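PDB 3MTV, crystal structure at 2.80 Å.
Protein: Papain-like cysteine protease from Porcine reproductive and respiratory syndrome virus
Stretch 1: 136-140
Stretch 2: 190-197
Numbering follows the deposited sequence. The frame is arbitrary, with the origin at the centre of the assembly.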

ATOM      1  N   ARG A 136      24.930 -27.111 -10.193  1.00 47.12           N
ATOM      2  CA  ARG A 136      23.615 -27.443  -9.725  1.00 48.87           C
ATOM      3  C   ARG A 136      23.436 -26.983  -8.263  1.00 50.06           C
ATOM      4  O   ARG A 136      24.349 -27.115  -7.428  1.00 56.03           O
ATOM      5  N   ALA A 137      22.274 -26.406  -7.954  1.00 47.02           N
ATOM      6  CA  ALA A 137      22.043 -25.893  -6.580  1.00 60.81           C
ATOM      7  C   ALA A 137      20.887 -26.560  -5.988  1.00 64.64           C
ATOM      8  O   ALA A 137      19.813 -26.640  -6.622  1.00 75.16           O
ATOM      9  N   VAL A 138      21.095 -27.008  -4.748  1.00 60.41           N
ATOM     10  CA  VAL A 138      20.147 -27.906  -4.121  1.00 67.06           C
ATOM     11  C   VAL A 138      19.810 -27.416  -2.792  1.00 61.81           C
ATOM     12  O   VAL A 138      20.667 -26.993  -1.995  1.00 61.93           O
ATOM     13  N   THR A 139      18.527 -27.582  -2.576  1.00 58.52           N
ATOM     14  CA  THR A 139      17.864 -27.081  -1.466  1.00 67.08           C
ATOM     15  C   THR A 139      18.320 -27.972  -0.358  1.00 60.86           C
ATOM     16  O   THR A 139      18.083 -29.154  -0.395  1.00 75.41           O
ATOM     17  N   ASP A 140      19.081 -27.421   0.570  1.00 71.28           N
ATOM     18  CA  ASP A 140      19.709 -28.273   1.548  1.00 78.38           C
ATOM     19  C   ASP A 140      19.392 -27.676   2.862  1.00 86.23           C
ATOM     20  O   ASP A 140      19.958 -26.643   3.292  1.00 79.69           O
ATOM     21  N   ASP A 190      14.094 -36.967  -0.549  1.00 95.83           N
ATOM     22  CA  ASP A 190      13.960 -35.719   0.238  1.00119.64           C
ATOM     23  C   ASP A 190      14.530 -34.440  -0.518  1.00114.98           C
ATOM     24  O   ASP A 190      13.891 -33.396  -0.609  1.00 99.64           O
ATOM     25  N   GLU A 191      15.718 -34.564  -1.100  1.00129.30           N
ATOM     26  CA  GLU A 191      16.452 -33.471  -1.757  1.00106.47           C
ATOM     27  C   GLU A 191      15.836 -32.867  -3.022  1.00113.57           C
ATOM     28  O   GLU A 191      15.324 -33.614  -3.911  1.00 84.91           O
ATOM     29  N   LYS A 192      16.000 -31.542  -3.174  1.00 84.19           N
ATOM     30  CA  LYS A 192      15.614 -30.967  -4.442  1.00 73.92           C
ATOM     31  C   LYS A 192      16.434 -29.819  -5.051  1.00 69.19           C
ATOM     32  O   LYS A 192      17.004 -28.965  -4.415  1.00 67.00           O
ATOM     33  N   ILE A 193      16.446 -29.833  -6.347  1.00 59.07           N
ATOM     34  CA  ILE A 193      17.045 -28.825  -7.188  1.00 62.83           C
ATOM     35  C   ILE A 193      16.287 -27.548  -6.913  1.00 62.87           C
ATOM     36  O   ILE A 193      15.051 -27.495  -6.952  1.00 87.93           O
ATOM     37  N   PHE A 194      17.019 -26.544  -6.522  1.00 58.55           N
ATOM     38  CA  PHE A 194      16.535 -25.160  -6.388  1.00 55.03           C
ATOM     39  C   PHE A 194      16.335 -24.391  -7.738  1.00 67.00           C
ATOM     40  O   PHE A 194      17.232 -24.258  -8.619  1.00 52.44           O
ATOM     41  N   ARG A 195      15.120 -23.906  -7.847  1.00 57.70           N
ATOM     42  CA  ARG A 195      14.601 -23.213  -8.977  1.00 80.34           C
ATOM     43  C   ARG A 195      14.468 -21.805  -8.437  1.00 93.54           C
ATOM     44  O   ARG A 195      13.529 -21.508  -7.676  1.00 97.98           O
ATOM     45  N   PHE A 196      15.458 -20.987  -8.813  1.00 68.39           N
ATOM     46  CA  PHE A 196      15.623 -19.560  -8.584  1.00 50.27           C
ATOM     47  C   PHE A 196      14.483 -18.579  -8.755  1.00 62.52           C
ATOM     48  O   PHE A 196      14.715 -17.382  -8.613  1.00 54.95           O
ATOM     49  N   GLY A 197      13.281 -19.089  -9.028  1.00 60.82           N
ATOM     50  CA  GLY A 197      12.093 -18.334  -9.378  1.00 48.01           C
ATOM     51  C   GLY A 197      12.211 -17.515 -10.665  1.00 71.66           C
ATOM     52  O   GLY A 197      13.342 -17.161 -11.108  1.00 54.36           O
TER

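Two segments separated by more than fifty residues meet here largely through their backbones, and the side chains that come between them are remarkably few: the methyl group of Ala-137 does most of the apolar work. The example illustrates a general principle, that adjacent antiparallel segments can be joined by main-chain hydrogen bonds; in this case the side chains add little to bridge the gap.

The framework is a short antiparallel pairing. Val-138 lies opposite Ile-193 as a non-hydrogen-bonded pair, with their CA atoms 4.5 Å apart. On one side of this pair Phe-194 N donates to Ala-137 O at 2.8 Å; on the other, Thr-139 N donates to Lys-192 O, also at 2.8 Å and nearly linear, although the position of that carbonyl oxygen is less certain because it is crowded in the model. A CA-H...O contact between Ile-193 CA and Ala-137 O, at 3.6 Å, supplements the first bond, so the same carbonyl meets two consecutive residues of the opposing segment.

Beyond the pairing, Ala-137 directs its CA-to-CB bond toward the second stretch. Its methyl packs against two phenylalanines: Ala-137 CB lies 4.4 Å from Phe-194 CB and 4.3 Å from Phe-196 CZ, the latter an oblique approach to the ring. The two aromatic residues reach this point differently. Phe-194 starts toward the first stretch, but its t rotamer (chi1 -174°) leads the ring away, leaving CB to make the apolar contact. Phe-196 sets out sideways, and its m rotamer (chi1 -71°) brings the end of the ring nearer. Both are buried.

In the paired region, Val-138 and Ile-193 project to one face of the sheet, Thr-139 and Lys-192 to the other. Val-138 and Thr-139 both adopt t, with chi1 of -168°. Thr-139 CG2 approaches Lys-192 CB at 3.6 Å, but the same methyl is crowded against Lys-192 O in the model, so the detail of this loose pairing is uncertain. Lys-192 is exposed, and its chi1 of -142° lies between wells. Ile-193 is likewise exposed and off-rotamer, at -12°.

No side-chain hydrogen bond or salt bridge links the stretches. Glu-191, in the m rotamer, swings its carboxylate nearer, with OE2 4.3 Å from Val-138 CG1 and OE1 4.0 Å from Thr-139 O, but both oxygens find hydrogen-bonding partners elsewhere in the structure. The hydrogen bonds across this contact are therefore all main chain to main chain.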

ATOM      1  CB  ARG A 136      23.413 -28.950  -9.807  1.00 52.13           C
ATOM      2  CG  ARG A 136      23.163 -29.649  -8.542  1.00 48.57           C
ATOM      3  CD  ARG A 136      22.676 -31.049  -8.841  1.00 68.07           C
ATOM      4  NE  ARG A 136      23.146 -32.151  -7.985  1.00 58.86           N
ATOM      5  CZ  ARG A 136      23.234 -33.409  -8.411  1.00 76.51           C
ATOM      6  NH1 ARG A 136      22.913 -33.697  -9.668  1.00 54.89           N
ATOM      7  NH2 ARG A 136      23.647 -34.375  -7.596  1.00 88.79           N
ATOM      8  CB  ALA A 137      21.752 -24.412  -6.517  1.00 56.73           C
ATOM      9  CB  VAL A 138      20.653 -29.319  -3.844  1.00 53.44           C
ATOM     10  CG1 VAL A 138      19.443 -30.194  -3.472  1.00 81.61           C
ATOM     11  CG2 VAL A 138      21.435 -29.896  -4.987  1.00 45.16           C
ATOM     12  CB  THR A 139      16.433 -27.208  -1.741  1.00 67.44           C
ATOM     13  OG1 THR A 139      15.794 -26.437  -0.732  1.00 82.91           O
ATOM     14  CG2 THR A 139      15.997 -28.791  -1.831  1.00 56.58           C
ATOM     15  CB  ASP A 140      21.234 -28.481   1.320  1.00 92.55           C
ATOM     16  CG  ASP A 140      22.021 -28.962   2.622  1.00 95.95           C
ATOM     17  OD1 ASP A 140      21.405 -28.974   3.714  1.00 91.18           O
ATOM     18  OD2 ASP A 140      23.270 -29.300   2.558  1.00 91.62           O
ATOM     19  CB  ASP A 190      14.648 -35.882   1.628  1.00112.93           C
ATOM     20  CG  ASP A 190      16.001 -36.718   1.556  1.00139.86           C
ATOM     21  OD1 ASP A 190      15.929 -37.965   1.341  1.00114.64           O
ATOM     22  OD2 ASP A 190      17.134 -36.143   1.709  1.00107.49           O
ATOM     23  CB  GLU A 191      17.785 -34.032  -2.252  1.00110.55           C
ATOM     24  CG  GLU A 191      18.697 -34.601  -1.207  1.00126.35           C
ATOM     25  CD  GLU A 191      19.821 -33.649  -0.896  1.00112.61           C
ATOM     26  OE1 GLU A 191      19.643 -32.795   0.031  1.00109.09           O
ATOM     27  OE2 GLU A 191      20.861 -33.769  -1.607  1.00 96.72           O
ATOM     28  CB  LYS A 192      14.155 -30.585  -4.379  1.00 89.55           C
ATOM     29  CG  LYS A 192      13.431 -30.847  -5.662  1.00 97.89           C
ATOM     30  CD  LYS A 192      11.957 -30.955  -5.306  1.00134.55           C
ATOM     31  CE  LYS A 192      11.711 -31.591  -3.900  1.00112.26           C
ATOM     32  NZ  LYS A 192      11.723 -33.104  -3.952  1.00 98.51           N
ATOM     33  CB  ILE A 193      16.799 -29.319  -8.643  1.00 69.96           C
ATOM     34  CG1 ILE A 193      16.277 -30.849  -8.639  1.00102.15           C
ATOM     35  CG2 ILE A 193      18.044 -29.358  -9.390  1.00 45.95           C
ATOM     36  CD1 ILE A 193      14.611 -31.414  -8.468  1.00 59.80           C
ATOM     37  CB  PHE A 194      17.517 -24.390  -5.497  1.00 53.80           C
ATOM     38  CG  PHE A 194      17.090 -22.974  -5.147  1.00 60.39           C
ATOM     39  CD1 PHE A 194      15.980 -22.730  -4.396  1.00 61.16           C
ATOM     40  CD2 PHE A 194      17.855 -21.880  -5.566  1.00 61.93           C
ATOM     41  CE1 PHE A 194      15.620 -21.460  -4.099  1.00 51.03           C
ATOM     42  CE2 PHE A 194      17.470 -20.658  -5.333  1.00 47.01           C
ATOM     43  CZ  PHE A 194      16.320 -20.446  -4.599  1.00 50.27           C
ATOM     44  CB  ARG A 195      13.215 -23.766  -9.362  1.00 97.19           C
ATOM     45  CG  ARG A 195      13.214 -25.200 -10.091  1.00113.87           C
ATOM     46  CD  ARG A 195      11.838 -25.553 -10.860  1.00135.63           C
ATOM     47  NE  ARG A 195      10.632 -24.673 -10.671  1.00143.60           N
ATOM     48  CZ  ARG A 195       9.668 -24.792  -9.712  1.00145.64           C
ATOM     49  NH1 ARG A 195       9.739 -25.758  -8.777  1.00115.30           N
ATOM     50  NH2 ARG A 195       8.611 -23.926  -9.653  1.00 92.79           N
ATOM     51  CB  PHE A 196      16.726 -19.113  -9.547  1.00 63.28           C
ATOM     52  CG  PHE A 196      18.049 -19.633  -9.127  1.00 54.46           C
ATOM     53  CD1 PHE A 196      18.814 -18.939  -8.159  1.00 62.81           C
ATOM     54  CD2 PHE A 196      18.522 -20.846  -9.586  1.00 63.10           C
ATOM     55  CE1 PHE A 196      20.000 -19.408  -7.644  1.00 42.72           C
ATOM     56  CE2 PHE A 196      19.806 -21.368  -9.093  1.00 49.57           C
ATOM     57  CZ  PHE A 196      20.490 -20.634  -8.118  1.00 63.49           C
TER